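Local structure of LPXTG cell wall surface protein (Streptococcus gordonii, 4IGB) at residues 28-33 against 284-289; 76-81 against 128-133; 210-215 against 237-242. The protein probably acts as a cell-wall-anchored adhesin on the streptococcal surface, with this chain comprising its N-terminal N1 and N2 domains. All coordinates share one frame; numbering follows the deposited sequence.

Contact 1: 28-33 against 284-289. With SO4 (sulfate ion), chain J.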
loop_
_atom_site.group_PDB
_atom_site.type_symbol
_atom_site.label_atom_id
_atom_site.label_comp_id
_atom_site.label_asym_id
_atom_site.label_seq_id
_atom_site.Cartn_x
_atom_site.Cartn_y
_atom_site.Cartn_z
ATOM N N ILE B 28 -0.955 1.757 10.502
ATOM C CA ILE B 28 -0.635 2.206 9.152
ATOM C C ILE B 28 -1.701 3.187 8.665
ATOM O O ILE B 28 -2.768 3.309 9.265
ATOM C CB ILE B 28 -0.453 1.036 8.179
ATOM C CG1 ILE B 28 -1.715 0.187 8.132
ATOM C CG2 ILE B 28 0.756 0.211 8.596
ATOM C CD1 ILE B 28 -1.604 -1.023 7.257
ATOM N N ARG B 29 -1.402 3.924 7.602
ATOM C CA ARG B 29 -2.394 4.849 7.082
ATOM C C ARG B 29 -3.321 4.168 6.100
ATOM O O ARG B 29 -2.869 3.584 5.118
ATOM C CB ARG B 29 -1.735 6.020 6.379
ATOM C CG ARG B 29 -2.768 6.925 5.758
ATOM C CD ARG B 29 -2.162 8.229 5.330
ATOM N NE ARG B 29 -3.218 9.186 5.030
ATOM C CZ ARG B 29 -3.019 10.488 4.900
ATOM N NH1 ARG B 29 -1.794 10.987 5.060
ATOM N NH2 ARG B 29 -4.049 11.282 4.623
ATOM N N LYS B 30 -4.617 4.268 6.352
ATOM C CA LYS B 30 -5.603 3.746 5.420
ATOM C C LYS B 30 -6.106 4.894 4.555
ATOM O O LYS B 30 -6.615 5.893 5.068
ATOM C CB LYS B 30 -6.765 3.102 6.168
ATOM C CG LYS B 30 -7.773 2.370 5.282
ATOM C CD LYS B 30 -8.831 1.662 6.146
ATOM C CE LYS B 30 -9.520 0.541 5.370
ATOM N NZ LYS B 30 -10.690 0.004 6.119
ATOM N N PHE B 31 -5.963 4.762 3.242
ATOM C CA PHE B 31 -6.367 5.848 2.364
ATOM C C PHE B 31 -7.888 5.997 2.302
ATOM O O PHE B 31 -8.635 5.060 2.590
ATOM C CB PHE B 31 -5.799 5.634 0.959
ATOM C CG PHE B 31 -4.316 5.858 0.864
ATOM C CD1 PHE B 31 -3.763 7.080 1.210
ATOM C CD2 PHE B 31 -3.476 4.844 0.427
ATOM C CE1 PHE B 31 -2.393 7.291 1.124
ATOM C CE2 PHE B 31 -2.122 5.047 0.315
ATOM C CZ PHE B 31 -1.573 6.276 0.671
ATOM N N ASN B 32 -8.336 7.174 1.893
ATOM C CA ASN B 32 -9.756 7.438 1.708
ATOM C C ASN B 32 -10.246 7.007 0.332
ATOM O O ASN B 32 -9.967 7.659 -0.677
ATOM C CB ASN B 32 -10.046 8.926 1.924
ATOM C CG ASN B 32 -9.739 9.368 3.332
ATOM O OD1 ASN B 32 -10.120 8.694 4.282
ATOM N ND2 ASN B 32 -9.032 10.494 3.480
ATOM N N LEU B 33 -10.977 5.902 0.294
ATOM C CA LEU B 33 -11.571 5.438 -0.947
ATOM C C LEU B 33 -13.041 5.247 -0.675
ATOM O O LEU B 33 -13.414 4.455 0.194
ATOM C CB LEU B 33 -10.954 4.112 -1.397
ATOM C CG LEU B 33 -9.577 4.133 -2.049
ATOM C CD1 LEU B 33 -8.562 4.724 -1.108
ATOM C CD2 LEU B 33 -9.181 2.713 -2.429
ATOM N N GLY B 284 -8.953 -2.286 1.893
ATOM C CA GLY B 284 -8.550 -0.894 1.821
ATOM C C GLY B 284 -7.186 -0.809 1.174
ATOM O O GLY B 284 -6.592 -1.831 0.849
ATOM N N LEU B 285 -6.674 0.398 0.973
ATOM C CA LEU B 285 -5.301 0.538 0.525
ATOM C C LEU B 285 -4.556 1.359 1.557
ATOM O O LEU B 285 -5.104 2.295 2.122
ATOM C CB LEU B 285 -5.214 1.191 -0.853
ATOM C CG LEU B 285 -5.966 0.512 -1.996
ATOM C CD1 LEU B 285 -5.823 1.363 -3.258
ATOM C CD2 LEU B 285 -5.424 -0.882 -2.236
ATOM N N TYR B 286 -3.301 1.004 1.803
ATOM C CA TYR B 286 -2.578 1.603 2.913
ATOM C C TYR B 286 -1.159 2.005 2.520
ATOM O O TYR B 286 -0.640 1.595 1.473
ATOM C CB TYR B 286 -2.468 0.611 4.064
ATOM C CG TYR B 286 -3.750 -0.066 4.498
ATOM C CD1 TYR B 286 -4.415 0.338 5.654
ATOM C CD2 TYR B 286 -4.278 -1.135 3.780
ATOM C CE1 TYR B 286 -5.585 -0.287 6.067
ATOM C CE2 TYR B 286 -5.450 -1.774 4.197
ATOM C CZ TYR B 286 -6.096 -1.337 5.335
ATOM O OH TYR B 286 -7.251 -1.970 5.741
ATOM N N ILE B 287 -0.543 2.805 3.382
ATOM C CA ILE B 287 0.900 2.910 3.439
ATOM C C ILE B 287 1.308 2.953 4.899
ATOM O O ILE B 287 0.509 3.302 5.784
ATOM C CB ILE B 287 1.455 4.189 2.762
ATOM C CG1 ILE B 287 0.859 5.439 3.410
ATOM C CG2 ILE B 287 1.216 4.167 1.258
ATOM C CD1 ILE B 287 1.545 6.734 2.985
ATOM N N GLU B 288 2.562 2.608 5.146
ATOM C CA GLU B 288 3.120 2.711 6.482
ATOM C C GLU B 288 3.410 4.170 6.793
ATOM O O GLU B 288 3.446 5.002 5.889
ATOM C CB GLU B 288 4.365 1.834 6.584
ATOM C CG GLU B 288 4.020 0.362 6.378
ATOM C CD GLU B 288 5.196 -0.472 5.904
ATOM O OE1 GLU B 288 5.814 -1.130 6.767
ATOM O OE2 GLU B 288 5.499 -0.472 4.673
ATOM N N LYS B 289 3.591 4.479 8.073
ATOM C CA LYS B 289 3.729 5.865 8.533
ATOM C C LYS B 289 5.150 6.250 8.888
ATOM O O LYS B 289 5.785 5.601 9.717
ATOM C CB LYS B 289 2.873 6.101 9.784
ATOM C CG LYS B 289 1.439 6.519 9.530
ATOM C CD LYS B 289 0.782 6.996 10.826
ATOM C CE LYS B 289 -0.731 7.036 10.692
ATOM N NZ LYS B 289 -1.403 7.301 12.003
HETATM S S SO4 J . -8.410 -1.326 9.113
HETATM O O1 SO4 J . -8.294 -2.506 9.965
HETATM O O2 SO4 J . -8.540 -1.743 7.727
HETATM O O3 SO4 J . -7.216 -0.501 9.283
HETATM O O4 SO4 J . -9.611 -0.570 9.473
HETATM O O HOH W 1 -8.557 2.349 1.883
#
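Arg29 N donates to Ile287 O over 2.7 Å, and Ile287 N returns a bond to Arg29 O, making an antiparallel hydrogen-bonded pair. Two residues on, Phe31 N donates to Leu285 O at 2.8 Å. A water then joins the chains, giving to Phe31 O and accepting from Leu285 N. Lys30 and Tyr286 form the non-hydrogen-bonded pair between these links and send their side chains side by side to the same face. Lys30 CG anti to the backbone N (chi1 -173°) starts an extended chain that runs beside the phenol, CG lying 3.5 Å from Tyr286 CE1. A long aliphatic stem tipped by an amine suits this place, since it can pack alongside the ring and carry its charge to the ring's polar end. There O2 of a sulfate, probably from the crystallisation liquor, lies at the ring edge and accepts a weak bond from Lys30 NZ; the 2.4 Å modelled from Tyr286 OH to O2 is very short and doubtful. The stronger partners of Lys30 NZ are Glu146, by a salt bridge, and the Ser147 carbonyl, by a hydrogen bond. Ile28 CD1 packs 3.5 Å from Tyr286 CD1. Ile287 points to the other face, where the end of the Phe31 side chain comes near it: Phe31 CZ touches Ile287 CG2 at 3.5 Å. Strand 29-30 is an outermost strand of a six-stranded antiparallel sheet, and its pairing with strand 280-287 joins the early and late parts of the N-terminal domain; Phe31 and Ile287 pack on Ile180 of strand 170-182, and Phe31 on Ile97 of strand 84-100.

Contact 2: 76-81 against 128-133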
loop_
_atom_site.group_PDB
_atom_site.type_symbol
_atom_site.label_atom_id
_atom_site.label_comp_id
_atom_site.label_asym_id
_atom_site.label_seq_id
_atom_site.Cartn_x
_atom_site.Cartn_y
_atom_site.Cartn_z
ATOM N N VAL B 76 -24.164 -11.667 -17.923
ATOM C CA VAL B 76 -23.761 -12.956 -18.473
ATOM C C VAL B 76 -24.574 -13.350 -19.703
ATOM O O VAL B 76 -25.672 -12.846 -19.923
ATOM C CB VAL B 76 -23.802 -14.085 -17.411
ATOM C CG1 VAL B 76 -22.911 -13.725 -16.251
ATOM C CG2 VAL B 76 -25.202 -14.316 -16.928
ATOM N N ASP B 77 -24.013 -14.227 -20.527
ATOM C CA ASP B 77 -24.788 -14.837 -21.596
ATOM C C ASP B 77 -25.529 -16.015 -20.973
ATOM O O ASP B 77 -24.922 -17.026 -20.633
ATOM C CB ASP B 77 -23.873 -15.315 -22.722
ATOM C CG ASP B 77 -24.648 -15.770 -23.951
ATOM O OD1 ASP B 77 -25.780 -16.281 -23.798
ATOM O OD2 ASP B 77 -24.123 -15.607 -25.071
ATOM N N LYS B 78 -26.836 -15.870 -20.792
ATOM C CA LYS B 78 -27.614 -16.874 -20.074
ATOM C C LYS B 78 -27.724 -18.185 -20.851
ATOM O O LYS B 78 -28.110 -19.214 -20.293
ATOM C CB LYS B 78 -29.007 -16.333 -19.732
ATOM C CG LYS B 78 -28.996 -15.201 -18.712
ATOM C CD LYS B 78 -30.256 -14.341 -18.802
ATOM C CE LYS B 78 -31.527 -15.167 -18.592
ATOM N NZ LYS B 78 -31.558 -15.781 -17.238
ATOM N N SER B 79 -27.363 -18.153 -22.130
ATOM C CA SER B 79 -27.479 -19.344 -22.963
ATOM C C SER B 79 -26.219 -20.181 -22.903
ATOM O O SER B 79 -26.180 -21.289 -23.436
ATOM C CB SER B 79 -27.761 -18.970 -24.419
ATOM O OG SER B 79 -26.572 -18.559 -25.080
ATOM N N LYS B 80 -25.179 -19.646 -22.271
ATOM C CA LYS B 80 -23.891 -20.330 -22.241
ATOM C C LYS B 80 -23.534 -20.812 -20.847
ATOM O O LYS B 80 -22.945 -20.079 -20.035
ATOM C CB LYS B 80 -22.787 -19.442 -22.806
ATOM C CG LYS B 80 -22.878 -19.227 -24.298
ATOM C CD LYS B 80 -21.782 -18.299 -24.780
ATOM C CE LYS B 80 -21.873 -18.082 -26.290
ATOM N NZ LYS B 80 -20.749 -17.242 -26.786
ATOM N N LYS B 81 -23.894 -22.058 -20.570
ATOM C CA LYS B 81 -23.647 -22.624 -19.258
ATOM C C LYS B 81 -22.207 -23.108 -19.193
ATOM O O LYS B 81 -21.915 -24.301 -19.251
ATOM C CB LYS B 81 -24.674 -23.714 -18.937
ATOM C CG LYS B 81 -26.084 -23.136 -18.773
ATOM C CD LYS B 81 -27.174 -24.147 -19.087
ATOM C CE LYS B 81 -28.542 -23.478 -19.059
ATOM N NZ LYS B 81 -28.564 -22.225 -19.880
ATOM N N MET B 128 -29.432 -19.484 -14.481
ATOM C CA MET B 128 -29.209 -19.234 -15.902
ATOM C C MET B 128 -30.509 -19.260 -16.690
ATOM O O MET B 128 -30.715 -18.449 -17.597
ATOM C CB MET B 128 -28.215 -20.245 -16.479
ATOM C CG MET B 128 -26.795 -20.041 -15.970
ATOM S SD MET B 128 -26.047 -18.510 -16.556
ATOM C CE MET B 128 -25.489 -19.017 -18.181
ATOM N N ASN B 129 -31.386 -20.197 -16.340
ATOM C CA ASN B 129 -32.665 -20.330 -17.035
ATOM C C ASN B 129 -33.761 -19.386 -16.534
ATOM O O ASN B 129 -34.754 -19.160 -17.232
ATOM C CB ASN B 129 -33.161 -21.773 -16.977
ATOM C CG ASN B 129 -32.287 -22.707 -17.770
ATOM O OD1 ASN B 129 -32.118 -23.871 -17.413
ATOM N ND2 ASN B 129 -31.713 -22.199 -18.850
ATOM N N SER B 130 -33.582 -18.840 -15.332
ATOM C CA SER B 130 -34.593 -17.962 -14.738
ATOM C C SER B 130 -34.985 -16.835 -15.687
ATOM O O SER B 130 -34.293 -16.553 -16.664
ATOM C CB SER B 130 -34.082 -17.358 -13.427
ATOM O OG SER B 130 -33.282 -16.216 -13.690
ATOM N N ALA B 131 -36.100 -16.178 -15.400
ATOM C CA ALA B 131 -36.521 -15.052 -16.217
ATOM C C ALA B 131 -35.881 -13.756 -15.728
ATOM O O ALA B 131 -35.554 -12.879 -16.520
ATOM C CB ALA B 131 -38.040 -14.935 -16.221
ATOM N N GLN B 132 -35.691 -13.642 -14.419
ATOM C CA GLN B 132 -35.304 -12.361 -13.839
ATOM C C GLN B 132 -33.802 -12.159 -13.597
ATOM O O GLN B 132 -33.359 -11.019 -13.495
ATOM C CB GLN B 132 -36.086 -12.092 -12.547
ATOM C CG GLN B 132 -35.921 -13.178 -11.492
ATOM C CD GLN B 132 -36.275 -12.703 -10.088
ATOM O OE1 GLN B 132 -36.156 -11.513 -9.772
ATOM N NE2 GLN B 132 -36.714 -13.636 -9.236
ATOM N N LYS B 133 -33.025 -13.239 -13.497
ATOM C CA LYS B 133 -31.601 -13.100 -13.182
ATOM C C LYS B 133 -30.764 -12.983 -14.450
ATOM O O LYS B 133 -30.888 -13.807 -15.358
ATOM C CB LYS B 133 -31.099 -14.275 -12.347
ATOM C CG LYS B 133 -31.869 -14.534 -11.068
ATOM C CD LYS B 133 -32.035 -13.283 -10.242
ATOM C CE LYS B 133 -32.494 -13.650 -8.847
ATOM N NZ LYS B 133 -33.040 -12.482 -8.104
#
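Three flat peptide carbonyls, those of Met128, Ser130 and Lys133, are met by the single amine of Lys78, each from a different direction. Lys78 NZ stands 2.8 Å from Met128 O, above that carbonyl plane (53° out of it). Lys78 NZ is 2.9 Å from Ser130 O, tilted 34° from the carbonyl plane. To Lys133 O the same NZ comes nearly head-on, at 2.8 Å. Bends at chi3 and chi4 curl the lysine chain, the last of them (62°) setting NZ among the three oxygens. A flexible, charged donor with three protons fits a site that offers three carbonyls where helix 122-129 gives out, and the positive charge is probably favourable beside that end of the helix. The donor comes from the loop between strands 68-75 and 84-100, where Asp77 to Lys80 make a type I beta turn. Asp77 OD1 accepts from Ser79 N in an Asx turn, and from Ser79 OG as well, both from the same face of the carboxylate. On the helix side Ser130 OG takes the Lys133 N-H in an ST motif, which probably helps hold the Ser130 to Lys133 turn. Met128 supplies the apolar half of the contact. Its thioether chain, bent at chi2 and chi3, brings the methyl CE to 3.2 Å from Asp77 O and 3.3 Å from Lys80 O, against the backbone of the turn, while SD lies 4.3 Å from Val76 CG2. Tyr118 and Met166 also touch Met128. Lys81 slides past Met128 in the opposite direction, and its NZ folds back to give Lys78 O a weak bond.

Contact 3: 210-215 against 237-242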
loop_
_atom_site.group_PDB
_atom_site.type_symbol
_atom_site.label_atom_id
_atom_site.label_comp_id
_atom_site.label_asym_id
_atom_site.label_seq_id
_atom_site.Cartn_x
_atom_site.Cartn_y
_atom_site.Cartn_z
ATOM N N THR B 210 -9.874 -17.304 -1.766
ATOM C CA THR B 210 -8.453 -17.156 -2.036
ATOM C C THR B 210 -8.090 -15.722 -2.408
ATOM O O THR B 210 -8.743 -15.119 -3.274
ATOM C CB THR B 210 -8.050 -18.048 -3.216
ATOM O OG1 THR B 210 -8.431 -19.398 -2.951
ATOM C CG2 THR B 210 -6.549 -17.970 -3.480
ATOM N N PHE B 211 -7.063 -15.183 -1.748
ATOM C CA PHE B 211 -6.420 -13.928 -2.142
ATOM C C PHE B 211 -5.072 -14.276 -2.737
ATOM O O PHE B 211 -4.353 -15.129 -2.194
ATOM C CB PHE B 211 -6.180 -13.038 -0.918
ATOM C CG PHE B 211 -5.467 -11.732 -1.233
ATOM C CD1 PHE B 211 -6.175 -10.632 -1.723
ATOM C CD2 PHE B 211 -4.108 -11.597 -1.021
ATOM C CE1 PHE B 211 -5.519 -9.423 -2.007
ATOM C CE2 PHE B 211 -3.447 -10.401 -1.298
ATOM C CZ PHE B 211 -4.159 -9.310 -1.791
ATOM N N TYR B 212 -4.709 -13.638 -3.848
ATOM C CA TYR B 212 -3.398 -13.902 -4.406
ATOM C C TYR B 212 -2.679 -12.671 -4.923
ATOM O O TYR B 212 -3.292 -11.650 -5.187
ATOM C CB TYR B 212 -3.461 -14.981 -5.475
ATOM C CG TYR B 212 -4.284 -14.673 -6.708
ATOM C CD1 TYR B 212 -5.589 -15.145 -6.832
ATOM C CD2 TYR B 212 -3.736 -13.965 -7.775
ATOM C CE1 TYR B 212 -6.329 -14.894 -7.971
ATOM C CE2 TYR B 212 -4.458 -13.726 -8.917
ATOM C CZ TYR B 212 -5.752 -14.186 -9.014
ATOM O OH TYR B 212 -6.476 -13.934 -10.159
ATOM N N VAL B 213 -1.368 -12.784 -5.042
ATOM C CA VAL B 213 -0.550 -11.737 -5.615
ATOM C C VAL B 213 0.227 -12.364 -6.749
ATOM O O VAL B 213 0.967 -13.321 -6.542
ATOM C CB VAL B 213 0.430 -11.184 -4.587
ATOM C CG1 VAL B 213 1.353 -10.144 -5.218
ATOM C CG2 VAL B 213 -0.333 -10.609 -3.390
ATOM N N LYS B 214 0.028 -11.847 -7.953
ATOM C CA LYS B 214 0.789 -12.285 -9.118
ATOM C C LYS B 214 2.234 -11.796 -9.021
ATOM O O LYS B 214 2.483 -10.729 -8.472
ATOM C CB LYS B 214 0.125 -11.768 -10.399
ATOM C CG LYS B 214 -1.140 -12.562 -10.771
ATOM C CD LYS B 214 -1.997 -11.823 -11.773
ATOM C CE LYS B 214 -1.291 -11.593 -13.119
ATOM N NZ LYS B 214 -2.085 -10.586 -13.931
ATOM N N ASN B 215 3.186 -12.588 -9.520
ATOM C CA ASN B 215 4.585 -12.175 -9.504
ATOM C C ASN B 215 5.019 -11.822 -8.070
ATOM O O ASN B 215 5.814 -10.909 -7.823
ATOM C CB ASN B 215 4.747 -10.985 -10.449
ATOM C CG ASN B 215 6.132 -10.874 -11.039
ATOM O OD1 ASN B 215 6.543 -9.788 -11.474
ATOM N ND2 ASN B 215 6.862 -11.984 -11.069
ATOM N N SER B 237 4.310 -20.745 -9.954
ATOM C CA SER B 237 5.339 -19.973 -10.652
ATOM C C SER B 237 4.894 -18.540 -10.965
ATOM O O SER B 237 5.706 -17.621 -10.975
ATOM C CB SER B 237 5.748 -20.680 -11.937
ATOM O OG SER B 237 4.606 -20.874 -12.736
ATOM N N ASP B 238 3.603 -18.346 -11.212
ATOM C CA ASP B 238 3.102 -17.035 -11.637
ATOM C C ASP B 238 2.467 -16.207 -10.518
ATOM O O ASP B 238 2.126 -15.046 -10.729
ATOM C CB ASP B 238 2.050 -17.214 -12.719
ATOM C CG ASP B 238 0.816 -17.917 -12.199
ATOM O OD1 ASP B 238 0.936 -19.103 -11.825
ATOM O OD2 ASP B 238 -0.268 -17.291 -12.158
ATOM N N ARG B 239 2.284 -16.802 -9.342
ATOM C CA ARG B 239 1.462 -16.175 -8.309
ATOM C C ARG B 239 1.583 -16.953 -7.010
ATOM O O ARG B 239 1.832 -18.163 -7.021
ATOM C CB ARG B 239 -0.005 -16.247 -8.716
ATOM C CG ARG B 239 -0.580 -17.646 -8.490
ATOM C CD ARG B 239 -2.061 -17.727 -8.774
ATOM N NE ARG B 239 -2.373 -17.159 -10.072
ATOM C CZ ARG B 239 -3.589 -17.121 -10.601
ATOM N NH1 ARG B 239 -4.623 -17.636 -9.934
ATOM N NH2 ARG B 239 -3.767 -16.566 -11.801
ATOM N N THR B 240 1.362 -16.268 -5.895
ATOM C CA THR B 240 1.271 -16.928 -4.611
ATOM C C THR B 240 -0.118 -16.650 -4.046
ATOM O O THR B 240 -0.600 -15.523 -4.108
ATOM C CB THR B 240 2.390 -16.432 -3.666
ATOM O OG1 THR B 240 3.652 -16.854 -4.192
ATOM C CG2 THR B 240 2.229 -16.988 -2.253
ATOM N N SER B 241 -0.769 -17.686 -3.527
ATOM C CA SER B 241 -2.144 -17.568 -3.052
ATOM C C SER B 241 -2.227 -17.839 -1.567
ATOM O O SER B 241 -1.465 -18.647 -1.034
ATOM C CB SER B 241 -3.044 -18.570 -3.771
ATOM O OG SER B 241 -3.157 -18.271 -5.149
ATOM N N TRP B 242 -3.159 -17.167 -0.904
ATOM C CA TRP B 242 -3.447 -17.442 0.493
ATOM C C TRP B 242 -4.851 -18.004 0.593
ATOM O O TRP B 242 -5.824 -17.336 0.237
ATOM C CB TRP B 242 -3.240 -16.188 1.343
ATOM C CG TRP B 242 -1.788 -15.885 1.461
ATOM C CD1 TRP B 242 -0.925 -16.354 2.418
ATOM C CD2 TRP B 242 -0.993 -15.100 0.558
ATOM N NE1 TRP B 242 0.344 -15.884 2.180
ATOM C CE2 TRP B 242 0.329 -15.110 1.045
ATOM C CE3 TRP B 242 -1.275 -14.376 -0.606
ATOM C CZ2 TRP B 242 1.362 -14.425 0.416
ATOM C CZ3 TRP B 242 -0.240 -13.688 -1.229
ATOM C CH2 TRP B 242 1.056 -13.721 -0.716
#
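Tyr212 CG lies between its backbone N and carbonyl carbon (chi1 63°), and Arg239 CG does likewise; a bend at Arg239 chi3 (50°) then turns NE, and the guanidinium comes over the phenol face. The two belong to neighbouring antiparallel strands, 210-214 and 239-243, inside an eight-stranded antiparallel sheet. Ring and guanidinium stack with planes 10° apart and centres separated by 4.1 Å, a cation-pi pair. Arg239 NH1 lies over Tyr212 CZ, toward the rim of the ring, while Tyr212 CE2 sits over the centre of the guanidinium. Arginine suits the place because its flat cation can stack and still donate from NE, in a 3.0 Å salt bridge to Asp238 OD2, which lies tilted from the guanidinium plane and probably helps fix the rotation of the group. The phenol is anchored at its far end by Asp173, and Lys214, on the same face, reaches Asp175 and Asn270. Directly across from Tyr212 in a non-hydrogen-bonded pair is Ser241, small enough for its OG to lie 3.3 Å from Tyr212 CB. Backbone bonds on both sides of this pair, Trp242 N to Phe211 O (2.7 Å) and Val213 N to Thr240 O, hold the register, and Asn215 N also donates to Asp238 O, just past the strand ends. The opposite face carries Phe211, Val213 and Trp242, with Thr240 beside them. Phe211 and Trp242 run side by side, with Trp242 CE3 at the edge of the Phe211 ring. The broad indole reaches two residues on the facing strand, its CE3 lying 4.0 Å from Phe211 CD2 and its CZ3 3.8 Å from Val213 CG2.

How the contacts relate
All three contacts lie in the N-terminal domain and none touches another. Contact 1 joins residues 251 positions apart, and contacts 2 and 3 fall one after the other within the loop it closes. Contact 1 sits deepest, its centre about 7 Å from that of the chain, whereas contact 2 lies at the surface about 38 Å out. Contacts 1 and 3 belong to different sheets, their nearest atoms about 8 Å apart; contact 2 is about 25 Å from contact 1 and 18 Å from contact 3, again between nearest atoms. The sodium ion bound by Asp198, Asp200 and Thr248 lies about 14 Å from the side chain of Phe211 in contact 3.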